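Cytochrome B5 (Hadesarchaea archaeon YNP_N21, PDB 6NZX) binds a heme b group between two histidine ligands and, as a member of the cytochrome b5 family, probably serves in electron transfer. Local coordinates at residues Ser11-Asn14 against Ala19-Tyr22; Ser35-Trp38 against Lys42-Val45; Glu55-Gly58 against Thr63-Leu66. All coordinates share one frame; numbering follows the deposited sequence.

Contact 1 (Ser11-Asn14 against Ala19-Tyr22); sequences SRYN and APAY
Tyr13 and Tyr22 pair their phenol rings in an offset stack, the planes only 4° apart and the centroids separated by 4.2 Å. The slip is such that Tyr13 CD1 sits 3.3 Å from Tyr22 CE2, each of these atoms meeting the other ring near its rim rather than over its middle. In both residues CG is anti to the carbonyl carbon (chi1 -68° in Tyr13, -75° in Tyr22), which sends the two rings off their backbones alongside each other and in the same sense. Pro20 closes in at the edge of the Tyr13 ring, with its CG 3.9 Å from Tyr13 CD1.

Behind the rings the backbones are joined by one nearly straight hydrogen bond, Tyr22 N to Tyr13 O at 3.1 Å, the donor standing above the carbonyl plane. Tyr13 is the centre of an inverse gamma turn, and Asn14 and Ala21 form a single bridge. Further out, the CB of Ala19 rests 3.8 Å from Arg12 O, while Asn14 OD1 accepts a hydrogen bond from Lys16 N. Ala21 N is held by Thr33 OG1, and Tyr22 leans on Val29 and Asp31 of strand 28-31.

The contact closes the loop between helix 7-11 and strand 22-25, bringing its first residues against its last; its chemistry, flat aromatic surface backed by a main-chain bond, implies plain structural packing, with the Tyr22 side chain about 10 Å from the heme.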
loop_
_atom_site.group_PDB
_atom_site.type_symbol
_atom_site.label_atom_id
_atom_site.label_comp_id
_atom_site.label_asym_id
_atom_site.label_seq_id
_atom_site.Cartn_x
_atom_site.Cartn_y
_atom_site.Cartn_z
ATOM N N SER A 11 -8.062 1.024 4.623
ATOM C CA SER A 11 -8.724 -0.060 3.855
ATOM C C SER A 11 -9.548 0.510 2.696
ATOM O O SER A 11 -9.771 -0.158 1.662
ATOM C CB SER A 11 -9.564 -0.917 4.772
ATOM O OG SER A 11 -10.591 -0.147 5.355
ATOM N N ARG A 12 -9.982 1.764 2.845
ATOM C CA ARG A 12 -10.718 2.457 1.808
ATOM C C ARG A 12 -9.859 2.686 0.563
ATOM O O ARG A 12 -10.431 2.880 -0.498
ATOM C CB ARG A 12 -11.143 3.857 2.248
ATOM C CG ARG A 12 -12.096 3.914 3.429
ATOM C CD ARG A 12 -12.259 5.379 3.748
ATOM N NE ARG A 12 -12.842 5.675 5.043
ATOM C CZ ARG A 12 -12.912 6.907 5.541
ATOM N NH1 ARG A 12 -13.399 7.095 6.753
ATOM N NH2 ARG A 12 -12.477 7.939 4.823
ATOM N N TYR A 13 -8.522 2.758 0.719
ATOM C CA TYR A 13 -7.600 3.130 -0.367
ATOM C C TYR A 13 -7.121 1.842 -1.044
ATOM O O TYR A 13 -5.954 1.470 -0.953
ATOM C CB TYR A 13 -6.449 3.996 0.162
ATOM C CG TYR A 13 -6.878 5.367 0.615
ATOM C CD1 TYR A 13 -6.813 6.450 -0.237
ATOM C CD2 TYR A 13 -7.380 5.579 1.890
ATOM C CE1 TYR A 13 -7.242 7.709 0.169
ATOM C CE2 TYR A 13 -7.814 6.830 2.305
ATOM C CZ TYR A 13 -7.746 7.904 1.441
ATOM O OH TYR A 13 -8.191 9.143 1.828
ATOM N N ASN A 14 -8.066 1.168 -1.706
ATOM C CA ASN A 14 -7.924 -0.220 -2.108
ATOM C C ASN A 14 -7.806 -0.335 -3.627
ATOM O O ASN A 14 -7.842 -1.437 -4.153
ATOM C CB ASN A 14 -9.085 -1.073 -1.596
ATOM C CG ASN A 14 -10.440 -0.624 -2.100
ATOM O OD1 ASN A 14 -10.549 0.287 -2.922
ATOM N ND2 ASN A 14 -11.482 -1.263 -1.612
ATOM N N ALA A 19 -10.789 4.591 -6.470
ATOM C CA ALA A 19 -10.104 4.943 -5.202
ATOM C C ALA A 19 -8.598 4.766 -5.383
ATOM O O ALA A 19 -8.163 3.874 -6.108
ATOM C CB ALA A 19 -10.615 4.082 -4.077
ATOM N N PRO A 20 -7.743 5.597 -4.751
ATOM C CA PRO A 20 -6.303 5.369 -4.804
ATOM C C PRO A 20 -5.938 4.040 -4.135
ATOM O O PRO A 20 -6.711 3.488 -3.337
ATOM C CB PRO A 20 -5.673 6.567 -4.067
ATOM C CG PRO A 20 -6.791 7.570 -3.937
ATOM C CD PRO A 20 -8.088 6.782 -3.959
ATOM N N ALA A 21 -4.764 3.532 -4.501
ATOM C CA ALA A 21 -4.196 2.331 -3.924
ATOM C C ALA A 21 -3.014 2.745 -3.033
ATOM O O ALA A 21 -2.001 3.311 -3.504
ATOM C CB ALA A 21 -3.808 1.361 -5.023
ATOM N N TYR A 22 -3.195 2.534 -1.733
ATOM C CA TYR A 22 -2.203 2.867 -0.705
ATOM C C TYR A 22 -1.788 1.560 -0.035
ATOM O O TYR A 22 -2.602 0.662 0.112
ATOM C CB TYR A 22 -2.790 3.741 0.402
ATOM C CG TYR A 22 -3.051 5.194 0.096
ATOM C CD1 TYR A 22 -2.855 5.737 -1.157
ATOM C CD2 TYR A 22 -3.569 6.015 1.085
ATOM C CE1 TYR A 22 -3.122 7.073 -1.408
ATOM C CE2 TYR A 22 -3.825 7.359 0.857
ATOM C CZ TYR A 22 -3.623 7.880 -0.406
ATOM O OH TYR A 22 -3.880 9.186 -0.647
#

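Contact 2 (Ser35-Trp38 against Lys42-Val45); sequences SFHW and KHHV. With HEM (protoporphyrin IX containing Fe), chain B.
His43 lies against Trp38 in an offset stack, its ring 4.0 Å between centroids from the indole five-membered ring and turned only 6° from it. Its CB sits over the indole six-membered ring, 3.3 Å from the centroid, as a CH-pi contact. This is the tight part. With CG anti to the backbone N (chi1 -172°), the imidazole reaches the heme, where NE2 binds the iron at 1.9 Å; His62 is the other protein ligand, giving the bis-histidine heme of the cytochrome b5 family. At the ring's far side ND1 donates to His37 O at 3.0 Å. That oxygen lies in the imidazole plane, which probably helps fix the ring's rotation about the iron bond and make the ligand more electron-rich. Ser35 OG grips the cofactor separately, donating to propionate O1D at 2.9 Å.

The other side is looser and wetter. The His37 and His44 rings meet at their edges, planes at 61°, and share a hydrogen bond of 2.9 Å between His37 ND1 and His44 NE2. A water bridges His37 O and His44 N and sits over one face of the His44 ring, whose opposite face meets the heme methyl CMA. Lys42, exposed, starts its side chain away from residues 35-38.

The contact joins the loop after strand 28-31 to strand 42-43, which pairs antiparallel with strand 47-48; Trp38 is backed by Val32 and Leu53.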
loop_
_atom_site.group_PDB
_atom_site.type_symbol
_atom_site.label_atom_id
_atom_site.label_comp_id
_atom_site.label_asym_id
_atom_site.label_seq_id
_atom_site.Cartn_x
_atom_site.Cartn_y
_atom_site.Cartn_z
ATOM N N SER A 35 1.315 2.633 -10.191
ATOM C CA SER A 35 2.045 1.373 -10.332
ATOM C C SER A 35 1.110 0.317 -10.935
ATOM O O SER A 35 0.135 -0.095 -10.297
ATOM C CB SER A 35 2.594 0.898 -9.010
ATOM O OG SER A 35 3.148 -0.408 -9.110
ATOM N N PHE A 36 1.431 -0.154 -12.143
ATOM C CA PHE A 36 0.639 -1.197 -12.780
ATOM C C PHE A 36 0.675 -2.496 -11.958
ATOM O O PHE A 36 -0.202 -3.336 -12.100
ATOM C CB PHE A 36 1.063 -1.451 -14.228
ATOM C CG PHE A 36 -0.026 -2.180 -14.972
ATOM C CD1 PHE A 36 -1.151 -1.498 -15.417
ATOM C CD2 PHE A 36 0.020 -3.559 -15.122
ATOM C CE1 PHE A 36 -2.180 -2.174 -16.056
ATOM C CE2 PHE A 36 -1.018 -4.235 -15.746
ATOM C CZ PHE A 36 -2.112 -3.540 -16.216
ATOM N N HIS A 37 1.660 -2.631 -11.064
ATOM C CA HIS A 37 1.717 -3.752 -10.120
ATOM C C HIS A 37 0.572 -3.702 -9.104
ATOM O O HIS A 37 0.265 -4.706 -8.491
ATOM C CB HIS A 37 3.079 -3.778 -9.414
ATOM C CG HIS A 37 4.197 -4.013 -10.373
ATOM N ND1 HIS A 37 4.712 -5.275 -10.615
ATOM C CD2 HIS A 37 4.854 -3.168 -11.201
ATOM C CE1 HIS A 37 5.651 -5.193 -11.533
ATOM N NE2 HIS A 37 5.775 -3.910 -11.894
ATOM N N TRP A 38 -0.025 -2.523 -8.907
ATOM C CA TRP A 38 -1.040 -2.331 -7.877
ATOM C C TRP A 38 -2.382 -1.848 -8.432
ATOM O O TRP A 38 -3.287 -1.609 -7.639
ATOM C CB TRP A 38 -0.530 -1.340 -6.832
ATOM C CG TRP A 38 0.519 -1.931 -5.956
ATOM C CD1 TRP A 38 1.867 -1.870 -6.127
ATOM C CD2 TRP A 38 0.288 -2.727 -4.787
ATOM N NE1 TRP A 38 2.496 -2.532 -5.114
ATOM C CE2 TRP A 38 1.555 -3.078 -4.284
ATOM C CE3 TRP A 38 -0.860 -3.140 -4.101
ATOM C CZ2 TRP A 38 1.702 -3.836 -3.131
ATOM C CZ3 TRP A 38 -0.710 -3.902 -2.965
ATOM C CH2 TRP A 38 0.557 -4.249 -2.495
ATOM N N LYS A 42 -4.807 -4.996 -6.461
ATOM C CA LYS A 42 -4.272 -6.328 -6.285
ATOM C C LYS A 42 -2.809 -6.299 -6.737
ATOM O O LYS A 42 -2.456 -5.597 -7.723
ATOM C CB LYS A 42 -5.126 -7.360 -7.035
ATOM C CG LYS A 42 -6.454 -7.711 -6.364
ATOM C CD LYS A 42 -7.713 -7.265 -7.109
ATOM C CE LYS A 42 -8.991 -7.765 -6.458
ATOM N NZ LYS A 42 -10.183 -7.567 -7.316
ATOM N N HIS A 43 -1.968 -7.004 -5.968
ATOM C CA HIS A 43 -0.524 -7.125 -6.214
ATOM C C HIS A 43 -0.178 -8.615 -6.341
ATOM O O HIS A 43 -0.045 -9.320 -5.348
ATOM C CB HIS A 43 0.271 -6.393 -5.113
ATOM C CG HIS A 43 1.741 -6.302 -5.364
ATOM N ND1 HIS A 43 2.269 -5.690 -6.488
ATOM C CD2 HIS A 43 2.796 -6.691 -4.614
ATOM C CE1 HIS A 43 3.588 -5.754 -6.439
ATOM N NE2 HIS A 43 3.942 -6.367 -5.296
ATOM N N HIS A 44 -0.104 -9.083 -7.589
ATOM C CA HIS A 44 0.379 -10.441 -7.941
ATOM C C HIS A 44 -0.356 -11.503 -7.127
ATOM O O HIS A 44 0.278 -12.409 -6.569
ATOM C CB HIS A 44 1.909 -10.517 -7.816
ATOM C CG HIS A 44 2.581 -9.540 -8.722
ATOM N ND1 HIS A 44 2.481 -9.625 -10.101
ATOM C CD2 HIS A 44 3.270 -8.408 -8.461
ATOM C CE1 HIS A 44 3.121 -8.604 -10.654
ATOM N NE2 HIS A 44 3.609 -7.833 -9.666
ATOM N N VAL A 45 -1.689 -11.354 -7.065
ATOM C CA VAL A 45 -2.640 -12.364 -6.605
ATOM C C VAL A 45 -2.697 -12.380 -5.072
ATOM O O VAL A 45 -3.779 -12.404 -4.520
ATOM C CB VAL A 45 -2.358 -13.772 -7.181
ATOM C CG1 VAL A 45 -3.370 -14.807 -6.699
ATOM C CG2 VAL A 45 -2.316 -13.770 -8.703
HETATM C CHA HEM B . 7.138 -4.797 -7.320
HETATM C CHB HEM B . 5.820 -9.495 -6.556
HETATM C CHC HEM B . 4.478 -8.307 -2.000
HETATM C CHD HEM B . 5.483 -3.633 -2.925
HETATM C C1A HEM B . 6.938 -6.233 -7.486
HETATM C C2A HEM B . 7.324 -6.878 -8.751
HETATM C C3A HEM B . 6.920 -8.284 -8.490
HETATM C C4A HEM B . 6.388 -8.278 -7.193
HETATM C CMA HEM B . 7.075 -9.431 -9.462
HETATM C CAA HEM B . 7.986 -6.223 -9.953
HETATM C CBA HEM B . 9.501 -6.035 -9.699
HETATM C CGA HEM B . 10.023 -4.616 -9.961
HETATM O O1A HEM B . 10.957 -4.179 -9.243
HETATM O O2A HEM B . 9.538 -3.908 -10.883
HETATM C C1B HEM B . 5.260 -9.622 -5.198
HETATM C C2B HEM B . 4.815 -10.838 -4.669
HETATM C C3B HEM B . 4.415 -10.511 -3.282
HETATM C C4B HEM B . 4.726 -9.079 -3.222
HETATM C CMB HEM B . 4.729 -12.202 -5.311
HETATM C CAB HEM B . 3.763 -11.319 -2.161
HETATM C CBB HEM B . 4.684 -12.345 -1.519
HETATM C C1C HEM B . 4.672 -6.882 -1.798
HETATM C C2C HEM B . 4.321 -6.305 -0.594
HETATM C C3C HEM B . 4.578 -4.869 -0.847
HETATM C C4C HEM B . 5.086 -4.852 -2.225
HETATM C CMC HEM B . 3.792 -7.053 0.592
HETATM C CAC HEM B . 4.491 -3.665 0.028
HETATM C CBC HEM B . 4.335 -3.736 1.334
HETATM C C1D HEM B . 6.031 -3.517 -4.277
HETATM C C2D HEM B . 6.401 -2.284 -4.804
HETATM C C3D HEM B . 6.922 -2.613 -6.128
HETATM C C4D HEM B . 6.751 -4.001 -6.165
HETATM C CMD HEM B . 6.329 -0.928 -4.156
HETATM C CAD HEM B . 7.477 -1.664 -7.184
HETATM C CBD HEM B . 6.296 -1.199 -8.047
HETATM C CGD HEM B . 6.712 -0.342 -9.220
HETATM O O1D HEM B . 5.837 0.080 -10.007
HETATM O O2D HEM B . 7.919 -0.066 -9.390
HETATM N NA HEM B . 6.369 -7.059 -6.600
HETATM N NB HEM B . 5.224 -8.570 -4.348
HETATM N NC HEM B . 5.099 -6.080 -2.764
HETATM N ND HEM B . 6.226 -4.573 -5.071
HETATM FE FE HEM B . 5.740 -6.575 -4.678
HETATM O O HOH W 1 -0.249 -7.158 -9.653
#

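Contact 3 (Glu55-Gly58 against Thr63-Leu66); sequences ESIG and TAEL. With HEM (protoporphyrin IX containing Fe), chain B.
Ile57 reaches across to the backbone at Thr63 and Ala64 and, at its tip, to the heme. Its CB points toward residues 63-66, and from there the two branches part. CG2 occupies the position between the backbone N and the carbonyl carbon, leaving CG1 anti to the backbone N (chi1 -161°) to carry the contact. CG1 comes 3.9 Å from Ala64 N and 4.4 Å from the Ala64 CB methyl. One bond further, CD1 lies 4.0 Å from Thr63 C and also meets the porphyrin, 3.8 Å from heme C2C and nearly as near C3C. The methyl is thus wedged between the Thr63 backbone and one pyrrole of the macrocycle.

The neighbours in each segment also reach the heme. Ser56 CB touches the methyl CMC at 3.5 Å. From 63-66, Leu66 lays its CB against C3D and CAD, while its CD1 lies 3.3 Å from the propionate oxygen O1A. Tyr25 of strand 22-25 packs against both Ile57 and Ala64. An alanine in place of Ile57 would lose CG1 and CD1, and is likely to open a gap between the C2C/C3C pyrrole and the Thr63-Ala64 backbone.

No hydrogen bond crosses between the segments; they meet by van der Waals contact of one isoleucine branch with the Thr63-Ala64 main chain and the Ala64 methyl, and the Ile57 tip offers the porphyrin a hydrocarbon surface, as suits a flat, largely apolar cofactor.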
loop_
_atom_site.group_PDB
_atom_site.type_symbol
_atom_site.label_atom_id
_atom_site.label_comp_id
_atom_site.label_asym_id
_atom_site.label_seq_id
_atom_site.Cartn_x
_atom_site.Cartn_y
_atom_site.Cartn_z
ATOM N N GLU A 55 4.477 -7.565 7.364
ATOM C CA GLU A 55 4.816 -8.973 7.492
ATOM C C GLU A 55 4.911 -9.642 6.120
ATOM O O GLU A 55 5.782 -10.474 5.931
ATOM C CB GLU A 55 3.792 -9.730 8.337
ATOM C CG GLU A 55 4.135 -9.757 9.814
ATOM C CD GLU A 55 3.870 -11.088 10.498
ATOM O OE1 GLU A 55 4.590 -12.077 10.194
ATOM O OE2 GLU A 55 2.927 -11.140 11.319
ATOM N N SER A 56 4.039 -9.248 5.185
ATOM C CA SER A 56 3.875 -9.881 3.863
ATOM C C SER A 56 5.143 -9.811 3.000
ATOM O O SER A 56 5.235 -10.526 2.013
ATOM C CB SER A 56 2.706 -9.261 3.114
ATOM O OG SER A 56 1.488 -9.435 3.829
ATOM N N ILE A 57 6.088 -8.922 3.321
ATOM C CA ILE A 57 7.219 -8.631 2.412
ATOM C C ILE A 57 8.194 -9.822 2.400
ATOM O O ILE A 57 8.911 -10.029 1.412
ATOM C CB ILE A 57 7.918 -7.311 2.804
ATOM C CG1 ILE A 57 8.766 -6.737 1.661
ATOM C CG2 ILE A 57 8.732 -7.484 4.082
ATOM C CD1 ILE A 57 7.964 -6.226 0.474
ATOM N N GLY A 58 8.202 -10.596 3.496
ATOM C CA GLY A 58 9.105 -11.723 3.717
ATOM C C GLY A 58 9.046 -12.760 2.602
ATOM O O GLY A 58 10.067 -13.358 2.262
ATOM N N THR A 63 12.409 -6.698 -1.816
ATOM C CA THR A 63 12.346 -6.089 -0.469
ATOM C C THR A 63 11.587 -4.755 -0.563
ATOM O O THR A 63 11.126 -4.343 -1.647
ATOM C CB THR A 63 13.745 -6.022 0.170
ATOM O OG1 THR A 63 14.616 -5.234 -0.641
ATOM C CG2 THR A 63 14.349 -7.393 0.375
ATOM N N ALA A 64 11.442 -4.091 0.587
ATOM C CA ALA A 64 10.615 -2.900 0.737
ATOM C C ALA A 64 11.249 -1.673 0.076
ATOM O O ALA A 64 10.583 -0.649 -0.041
ATOM C CB ALA A 64 10.362 -2.655 2.201
ATOM N N GLU A 65 12.511 -1.790 -0.364
ATOM C CA GLU A 65 13.251 -0.730 -1.085
ATOM C C GLU A 65 12.400 -0.134 -2.217
ATOM O O GLU A 65 12.484 1.079 -2.493
ATOM C CB GLU A 65 14.592 -1.237 -1.644
ATOM C CG GLU A 65 14.544 -2.634 -2.259
ATOM C CD GLU A 65 15.738 -3.048 -3.111
ATOM O OE1 GLU A 65 16.861 -3.147 -2.560
ATOM O OE2 GLU A 65 15.546 -3.279 -4.331
ATOM N N LEU A 66 11.587 -0.976 -2.868
ATOM C CA LEU A 66 10.837 -0.583 -4.064
ATOM C C LEU A 66 9.726 0.432 -3.714
ATOM O O LEU A 66 9.280 1.161 -4.575
ATOM C CB LEU A 66 10.265 -1.843 -4.730
ATOM C CG LEU A 66 11.280 -2.878 -5.232
ATOM C CD1 LEU A 66 10.579 -4.025 -5.955
ATOM C CD2 LEU A 66 12.325 -2.247 -6.150
HETATM C CHA HEM B . 7.138 -4.797 -7.320
HETATM C CHB HEM B . 5.820 -9.495 -6.556
HETATM C CHC HEM B . 4.478 -8.307 -2.000
HETATM C CHD HEM B . 5.483 -3.633 -2.925
HETATM C C1A HEM B . 6.938 -6.233 -7.486
HETATM C C2A HEM B . 7.324 -6.878 -8.751
HETATM C C3A HEM B . 6.920 -8.284 -8.490
HETATM C C4A HEM B . 6.388 -8.278 -7.193
HETATM C CMA HEM B . 7.075 -9.431 -9.462
HETATM C CAA HEM B . 7.986 -6.223 -9.953
HETATM C CBA HEM B . 9.501 -6.035 -9.699
HETATM C CGA HEM B . 10.023 -4.616 -9.961
HETATM O O1A HEM B . 10.957 -4.179 -9.243
HETATM O O2A HEM B . 9.538 -3.908 -10.883
HETATM C C1B HEM B . 5.260 -9.622 -5.198
HETATM C C2B HEM B . 4.815 -10.838 -4.669
HETATM C C3B HEM B . 4.415 -10.511 -3.282
HETATM C C4B HEM B . 4.726 -9.079 -3.222
HETATM C CMB HEM B . 4.729 -12.202 -5.311
HETATM C CAB HEM B . 3.763 -11.319 -2.161
HETATM C CBB HEM B . 4.684 -12.345 -1.519
HETATM C C1C HEM B . 4.672 -6.882 -1.798
HETATM C C2C HEM B . 4.321 -6.305 -0.594
HETATM C C3C HEM B . 4.578 -4.869 -0.847
HETATM C C4C HEM B . 5.086 -4.852 -2.225
HETATM C CMC HEM B . 3.792 -7.053 0.592
HETATM C CAC HEM B . 4.491 -3.665 0.028
HETATM C CBC HEM B . 4.335 -3.736 1.334
HETATM C C1D HEM B . 6.031 -3.517 -4.277
HETATM C C2D HEM B . 6.401 -2.284 -4.804
HETATM C C3D HEM B . 6.922 -2.613 -6.128
HETATM C C4D HEM B . 6.751 -4.001 -6.165
HETATM C CMD HEM B . 6.329 -0.928 -4.156
HETATM C CAD HEM B . 7.477 -1.664 -7.184
HETATM C CBD HEM B . 6.296 -1.199 -8.047
HETATM C CGD HEM B . 6.712 -0.342 -9.220
HETATM O O1D HEM B . 5.837 0.080 -10.007
HETATM O O2D HEM B . 7.919 -0.066 -9.390
HETATM N NA HEM B . 6.369 -7.059 -6.600
HETATM N NB HEM B . 5.224 -8.570 -4.348
HETATM N NC HEM B . 5.099 -6.080 -2.764
HETATM N ND HEM B . 6.226 -4.573 -5.071
HETATM FE FE HEM B . 5.740 -6.575 -4.678
#

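Overall arrangement
Contacts 2 and 3 build the heme pocket, their centres 14 Å apart and their nearest atoms about 7 Å apart, so the cofactor is what they share. Contact 1 stands away from it, on the opposite side of the chain's centre from contact 3. Contacts 1 and 2 are partly buried and touch where Ala21 CB packs on Trp38 O; contact 3 is a surface contact and the smallest in buried area. Aromatic stacking marks the first two, but only contact 2 adds metal binding and a water bridge. Contact 3 sets one aliphatic side chain against main chain and a methyl. Strand 22-25 serves two: contact 1 closes the loop into it, and its Tyr25 packs on contact 3.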